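Local coordinates for phospholipase C-beta (PLC-beta) (Sepia officinalis, PDB 3QR0), which is a phospholipase C-beta, a multidomain protein combining PH, EF-hand, TIM-barrel and C2 domains in one chain, with a bound calcium ion, at residues A[155-159]-A[213-219]; A[557-562]-A[634-639]. Where two conformers were deposited one is given. Numbering follows the deposited sequence.

Contact 1 of 2, residues A[155-159]-A[213-219]; sequences WEKLY and FDFDTFF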
loop_
_atom_site.group_PDB
_atom_site.type_symbol
_atom_site.label_atom_id
_atom_site.label_comp_id
_atom_site.label_asym_id
_atom_site.label_seq_id
_atom_site.Cartn_x
_atom_site.Cartn_y
_atom_site.Cartn_z
ATOM N N TRP A 155 16.927 3.428 -11.371
ATOM C CA TRP A 155 17.938 4.078 -12.189
ATOM C C TRP A 155 17.636 3.806 -13.663
ATOM O O TRP A 155 17.765 4.701 -14.497
ATOM C CB TRP A 155 19.329 3.572 -11.810
ATOM C CG TRP A 155 20.448 4.447 -12.271
ATOM C CD1 TRP A 155 21.465 4.100 -13.112
ATOM C CD2 TRP A 155 20.671 5.812 -11.911
ATOM N NE1 TRP A 155 22.308 5.169 -13.300
ATOM C CE2 TRP A 155 21.843 6.233 -12.575
ATOM C CE3 TRP A 155 19.990 6.725 -11.096
ATOM C CZ2 TRP A 155 22.355 7.524 -12.449
ATOM C CZ3 TRP A 155 20.501 8.010 -10.965
ATOM C CH2 TRP A 155 21.676 8.396 -11.642
ATOM N N GLU A 156 17.223 2.577 -13.966
ATOM C CA GLU A 156 16.818 2.199 -15.319
ATOM C C GLU A 156 15.549 2.945 -15.774
ATOM O O GLU A 156 15.433 3.313 -16.940
ATOM C CB GLU A 156 16.612 0.683 -15.414
ATOM C CG GLU A 156 16.416 0.169 -16.833
ATOM C CD GLU A 156 16.085 -1.314 -16.887
ATOM O OE1 GLU A 156 15.291 -1.792 -16.048
ATOM O OE2 GLU A 156 16.605 -1.999 -17.786
ATOM N N LYS A 157 14.609 3.158 -14.860
ATOM C CA LYS A 157 13.427 3.988 -15.134
ATOM C C LYS A 157 13.820 5.402 -15.577
ATOM O O LYS A 157 13.306 5.917 -16.577
ATOM C CB LYS A 157 12.528 4.061 -13.899
ATOM C CG LYS A 157 11.342 4.999 -14.036
ATOM C CD LYS A 157 10.274 4.705 -12.991
ATOM C CE LYS A 157 9.196 5.781 -12.984
ATOM N NZ LYS A 157 8.069 5.434 -12.068
ATOM N N LEU A 158 14.737 6.015 -14.834
ATOM C CA LEU A 158 15.286 7.316 -15.200
ATOM C C LEU A 158 15.968 7.249 -16.567
ATOM O O LEU A 158 15.819 8.165 -17.386
ATOM C CB LEU A 158 16.282 7.799 -14.136
ATOM C CG LEU A 158 17.011 9.118 -14.394
ATOM C CD1 LEU A 158 16.016 10.261 -14.567
ATOM C CD2 LEU A 158 17.985 9.418 -13.268
ATOM N N TYR A 159 16.717 6.172 -16.806
ATOM C CA TYR A 159 17.381 5.961 -18.095
ATOM C C TYR A 159 16.364 5.943 -19.237
ATOM O O TYR A 159 16.580 6.567 -20.279
ATOM C CB TYR A 159 18.194 4.657 -18.098
ATOM C CG TYR A 159 18.807 4.325 -19.440
ATOM C CD1 TYR A 159 20.012 4.891 -19.830
ATOM C CD2 TYR A 159 18.171 3.456 -20.326
ATOM C CE1 TYR A 159 20.577 4.600 -21.070
ATOM C CE2 TYR A 159 18.729 3.155 -21.571
ATOM C CZ TYR A 159 19.932 3.732 -21.932
ATOM O OH TYR A 159 20.495 3.448 -23.152
ATOM N N PHE A 213 24.976 6.664 -25.250
ATOM C CA PHE A 213 24.179 6.697 -24.024
ATOM C C PHE A 213 23.556 5.325 -23.733
ATOM O O PHE A 213 22.338 5.160 -23.766
ATOM C CB PHE A 213 23.101 7.778 -24.154
ATOM C CG PHE A 213 22.559 8.269 -22.839
ATOM C CD1 PHE A 213 23.249 9.225 -22.104
ATOM C CD2 PHE A 213 21.349 7.800 -22.351
ATOM C CE1 PHE A 213 22.744 9.695 -20.896
ATOM C CE2 PHE A 213 20.844 8.263 -21.141
ATOM C CZ PHE A 213 21.544 9.214 -20.418
ATOM N N ASP A 214 24.412 4.344 -23.455
ATOM C CA ASP A 214 23.969 3.001 -23.059
ATOM C C ASP A 214 23.778 2.921 -21.542
ATOM O O ASP A 214 24.359 3.710 -20.798
ATOM C CB ASP A 214 24.985 1.944 -23.510
ATOM C CG ASP A 214 26.364 2.167 -22.915
ATOM O OD1 ASP A 214 27.091 3.062 -23.401
ATOM O OD2 ASP A 214 26.719 1.453 -21.959
ATOM N N PHE A 215 22.984 1.956 -21.085
ATOM C CA PHE A 215 22.680 1.844 -19.655
ATOM C C PHE A 215 23.913 1.568 -18.783
ATOM O O PHE A 215 24.029 2.116 -17.686
ATOM C CB PHE A 215 21.608 0.783 -19.378
ATOM C CG PHE A 215 21.245 0.676 -17.925
ATOM C CD1 PHE A 215 20.544 1.698 -17.298
ATOM C CD2 PHE A 215 21.636 -0.424 -17.171
ATOM C CE1 PHE A 215 20.222 1.619 -15.946
ATOM C CE2 PHE A 215 21.317 -0.510 -15.820
ATOM C CZ PHE A 215 20.607 0.514 -15.208
ATOM N N ASP A 216 24.826 0.724 -19.253
ATOM C CA ASP A 216 25.994 0.379 -18.435
ATOM C C ASP A 216 26.903 1.584 -18.206
ATOM O O ASP A 216 27.470 1.738 -17.127
ATOM C CB ASP A 216 26.763 -0.805 -19.032
ATOM C CG ASP A 216 26.035 -2.128 -18.837
ATOM O OD1 ASP A 216 25.090 -2.183 -18.023
ATOM O OD2 ASP A 216 26.409 -3.123 -19.498
ATOM N N THR A 217 27.015 2.448 -19.210
ATOM C CA THR A 217 27.715 3.721 -19.044
ATOM C C THR A 217 26.901 4.666 -18.155
ATOM O O THR A 217 27.470 5.439 -17.379
ATOM C CB THR A 217 27.993 4.387 -20.398
ATOM O OG1 THR A 217 28.636 3.441 -21.261
ATOM C CG2 THR A 217 28.886 5.606 -20.227
ATOM N N PHE A 218 25.574 4.603 -18.262
ATOM C CA PHE A 218 24.702 5.350 -17.348
ATOM C C PHE A 218 24.909 4.908 -15.891
ATOM O O PHE A 218 24.831 5.733 -14.982
ATOM C CB PHE A 218 23.224 5.221 -17.751
ATOM C CG PHE A 218 22.314 6.221 -17.071
ATOM C CD1 PHE A 218 22.524 7.588 -17.222
ATOM C CD2 PHE A 218 21.246 5.797 -16.295
ATOM C CE1 PHE A 218 21.685 8.516 -16.600
ATOM C CE2 PHE A 218 20.399 6.722 -15.671
ATOM C CZ PHE A 218 20.622 8.078 -15.823
ATOM N N PHE A 219 25.181 3.622 -15.665
ATOM C CA PHE A 219 25.527 3.160 -14.315
ATOM C C PHE A 219 26.890 3.696 -13.876
ATOM O O PHE A 219 27.074 4.039 -12.711
ATOM C CB PHE A 219 25.506 1.633 -14.195
ATOM C CG PHE A 219 25.708 1.149 -12.784
ATOM C CD1 PHE A 219 24.692 1.273 -11.845
ATOM C CD2 PHE A 219 26.928 0.606 -12.385
ATOM C CE1 PHE A 219 24.873 0.841 -10.530
ATOM C CE2 PHE A 219 27.119 0.172 -11.064
ATOM C CZ PHE A 219 26.089 0.293 -10.142
HETATM O O HOH W 1 21.703 0.234 -23.257
#

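Contact 2 of 2, residues A[557-562]-A[634-639]; sequences PEDFVD and KRFDPF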
loop_
_atom_site.group_PDB
_atom_site.type_symbol
_atom_site.label_atom_id
_atom_site.label_comp_id
_atom_site.label_asym_id
_atom_site.label_seq_id
_atom_site.Cartn_x
_atom_site.Cartn_y
_atom_site.Cartn_z
ATOM N N PRO A 557 -9.009 -10.705 27.268
ATOM C CA PRO A 557 -8.202 -10.716 26.052
ATOM C C PRO A 557 -8.125 -12.089 25.373
ATOM O O PRO A 557 -8.236 -12.167 24.146
ATOM C CB PRO A 557 -6.814 -10.270 26.538
ATOM C CG PRO A 557 -6.803 -10.503 27.992
ATOM C CD PRO A 557 -8.213 -10.367 28.462
ATOM N N GLU A 558 -7.939 -13.148 26.165
ATOM C CA GLU A 558 -7.855 -14.510 25.631
ATOM C C GLU A 558 -9.157 -14.941 24.959
ATOM O O GLU A 558 -9.136 -15.545 23.884
ATOM C CB GLU A 558 -7.495 -15.513 26.731
ATOM C CG GLU A 558 -6.159 -15.260 27.407
ATOM C CD GLU A 558 -6.292 -14.512 28.717
ATOM O OE1 GLU A 558 -7.308 -13.809 28.916
ATOM O OE2 GLU A 558 -5.372 -14.632 29.555
ATOM N N ASP A 559 -10.285 -14.625 25.592
ATOM C CA ASP A 559 -11.600 -14.938 25.026
ATOM C C ASP A 559 -11.864 -14.179 23.719
ATOM O O ASP A 559 -12.523 -14.704 22.819
ATOM C CB ASP A 559 -12.721 -14.614 26.015
ATOM C CG ASP A 559 -12.668 -15.463 27.283
ATOM O OD1 ASP A 559 -11.994 -16.514 27.303
ATOM O OD2 ASP A 559 -13.322 -15.068 28.270
ATOM N N PHE A 560 -11.345 -12.953 23.621
ATOM C CA PHE A 560 -11.509 -12.141 22.415
ATOM C C PHE A 560 -10.801 -12.834 21.248
ATOM O O PHE A 560 -11.375 -12.989 20.168
ATOM C CB PHE A 560 -10.943 -10.728 22.629
ATOM C CG PHE A 560 -11.590 -9.651 21.786
ATOM C CD1 PHE A 560 -12.338 -9.944 20.644
ATOM C CD2 PHE A 560 -11.402 -8.315 22.123
ATOM C CE1 PHE A 560 -12.913 -8.929 19.891
ATOM C CE2 PHE A 560 -11.971 -7.298 21.362
ATOM C CZ PHE A 560 -12.725 -7.606 20.248
ATOM N N VAL A 561 -9.560 -13.259 21.478
ATOM C CA VAL A 561 -8.801 -14.003 20.471
ATOM C C VAL A 561 -9.540 -15.282 20.043
ATOM O O VAL A 561 -9.610 -15.585 18.854
ATOM C CB VAL A 561 -7.383 -14.350 20.979
ATOM C CG1 VAL A 561 -6.668 -15.297 20.020
ATOM C CG2 VAL A 561 -6.558 -13.070 21.189
ATOM N N ASP A 562 -10.106 -16.006 21.008
ATOM C CA ASP A 562 -10.838 -17.243 20.715
ATOM C C ASP A 562 -12.118 -16.987 19.915
ATOM O O ASP A 562 -12.423 -17.721 18.979
ATOM C CB ASP A 562 -11.185 -17.991 22.005
ATOM C CG ASP A 562 -10.014 -18.799 22.567
ATOM O OD1 ASP A 562 -10.215 -19.438 23.618
ATOM O OD2 ASP A 562 -8.910 -18.803 21.982
ATOM N N LYS A 634 -5.561 -23.474 21.464
ATOM C CA LYS A 634 -4.542 -22.612 22.076
ATOM C C LYS A 634 -5.160 -21.354 22.695
ATOM O O LYS A 634 -6.033 -20.725 22.095
ATOM C CB LYS A 634 -3.484 -22.214 21.038
ATOM C CG LYS A 634 -2.119 -21.878 21.644
ATOM C CD LYS A 634 -1.160 -21.308 20.608
ATOM C CE LYS A 634 0.301 -21.514 21.007
ATOM N NZ LYS A 634 0.608 -21.025 22.382
ATOM N N ARG A 635 -4.711 -21.010 23.899
ATOM C CA ARG A 635 -5.075 -19.754 24.546
ATOM C C ARG A 635 -3.921 -18.779 24.369
ATOM O O ARG A 635 -2.765 -19.151 24.571
ATOM C CB ARG A 635 -5.355 -19.959 26.037
ATOM C CG ARG A 635 -6.602 -20.777 26.332
ATOM C CD ARG A 635 -7.877 -19.969 26.113
ATOM N NE ARG A 635 -8.239 -19.160 27.275
ATOM C CZ ARG A 635 -9.323 -18.392 27.355
ATOM N NH1 ARG A 635 -10.168 -18.301 26.336
ATOM N NH2 ARG A 635 -9.563 -17.700 28.462
ATOM N N PHE A 636 -4.240 -17.544 23.984
ATOM C CA PHE A 636 -3.226 -16.520 23.727
ATOM C C PHE A 636 -3.635 -15.167 24.314
ATOM O O PHE A 636 -4.691 -14.633 23.981
ATOM C CB PHE A 636 -2.985 -16.378 22.225
ATOM C CG PHE A 636 -2.095 -15.222 21.860
ATOM C CD1 PHE A 636 -0.788 -15.168 22.322
ATOM C CD2 PHE A 636 -2.565 -14.183 21.067
ATOM C CE1 PHE A 636 0.042 -14.104 21.993
ATOM C CE2 PHE A 636 -1.743 -13.114 20.733
ATOM C CZ PHE A 636 -0.431 -13.078 21.202
ATOM N N ASP A 637 -2.791 -14.637 25.198
ATOM C CA ASP A 637 -2.979 -13.314 25.775
ATOM C C ASP A 637 -2.072 -12.335 25.018
ATOM O O ASP A 637 -0.850 -12.384 25.168
ATOM C CB ASP A 637 -2.639 -13.342 27.273
ATOM C CG ASP A 637 -2.825 -11.994 27.954
ATOM O OD1 ASP A 637 -3.209 -11.011 27.284
ATOM O OD2 ASP A 637 -2.589 -11.923 29.180
ATOM N N PRO A 638 -2.663 -11.456 24.184
ATOM C CA PRO A 638 -1.857 -10.490 23.439
ATOM C C PRO A 638 -1.130 -9.453 24.297
ATOM O O PRO A 638 -0.293 -8.729 23.776
ATOM C CB PRO A 638 -2.879 -9.802 22.524
ATOM C CG PRO A 638 -4.183 -10.051 23.143
ATOM C CD PRO A 638 -4.080 -11.388 23.783
ATOM N N PHE A 639 -1.439 -9.389 25.592
ATOM C CA PHE A 639 -0.698 -8.531 26.516
ATOM C C PHE A 639 0.486 -9.237 27.180
ATOM O O PHE A 639 1.120 -8.672 28.070
ATOM C CB PHE A 639 -1.637 -7.966 27.582
ATOM C CG PHE A 639 -2.665 -7.038 27.031
ATOM C CD1 PHE A 639 -2.334 -5.721 26.729
ATOM C CD2 PHE A 639 -3.959 -7.475 26.793
ATOM C CE1 PHE A 639 -3.275 -4.860 26.217
ATOM C CE2 PHE A 639 -4.906 -6.619 26.278
ATOM C CZ PHE A 639 -4.566 -5.307 25.988
HETATM O O HOH W 2 -7.073 -17.324 23.457
#

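Contact 1 of 2, residues A[155-159]-A[213-219]
Two hydrogen bonds run from aromatic side chains of helix 151-165 to backbone carbonyls: Tyr159 OH donates to Phe213 O (2.6 Å) and Trp155 NE1 to Phe218 O (3.1 Å). Asp214 N-caps helix 215-225, its OD2 accepting from Thr217 N (2.9 Å) and its OD1 from Thr217 OG1 (2.7 Å). The carbonyl that Tyr159 binds belongs to the residue just before this cap, and a water accepts from Phe215 N (3.1 Å). Both helices belong to the EF-hand region of the phospholipase, and their short segments cross at 121° with axes 10.6 Å apart, a gap filled by an aromatic cluster. The Phe218 ring makes an offset stack on the five-membered ring of Trp155, centroids 4.3 Å apart. Phe215 turns its ring edge to the face of Tyr159, and its CB lies over that same ring in a CH-pi contact, 4.2 Å from the Tyr159 centroid. Farther out, Leu158 CD2 meets the edge of Phe218 at CZ (3.9 Å), and Trp200 stacks on Phe213.

Contact 2 of 2, residues A[557-562]-A[634-639]
A short helix in the Y-domain half of the TIM barrel, 557-563, rests here on segment 634-639, extended as far as Asp637, of the connection that leads from helix 627-630 to the first C2 strand, 650-660. A salt-bridge network round Arg635 is joined to apolar contacts of Pro557 and Val561. Arg635 NH1 donates to Asp559 OD1 (2.7 Å) and, about one helical turn on, Asp562 OD1 (2.9 Å); its NH2 also reaches Asp559 OD1 (2.9 Å). The guanidinium lays one face over Glu558 CB, while Asp562 OD2 has a further salt bridge to Lys565. One water bridges the two segments, donating to the backbone Glu558 O (2.8 Å) and the carboxylate Asp562 OD2 (2.8 Å) and accepting from Phe636 N (2.9 Å). Phe636 O receives a CA-H...O contact from Glu558 CA (3.6 Å). Beyond it, Asp637 OD1 accepts from Phe639 N (2.9 Å), an Asx turn; Asp637 OD2 lies 3.9 Å from the like-charged Glu558 OE2. Pro557 CB packs against Pro638 CD and the ring edge of Phe639 at CD2, both at 4.0 Å, and Val561 CG2 touches Phe636 CD2 (4.1 Å). Arg797 of helix 793-800 borders Pro557 and Phe639.

Contacts 1 and 2 follow one another in series along the chain, on opposite sides of its centre; their own centres are 53 Å apart and their nearest atoms about 39 Å, so they do not touch. They share no helix, strand or sheet. Contact 1 joins helices 151-165 and 215-225 inside the EF-hand region, whereas contact 2 involves helix 557-563. Between them in sequence come the rest of the EF-hand region, the X domain with its calcium site of Asn339, Glu368, Asp370 and Glu417, and the start of the Y domain. Contact 1 thus lies within one module, while contact 2 lies where the Y-domain half of the barrel meets the connection toward the C2 domain.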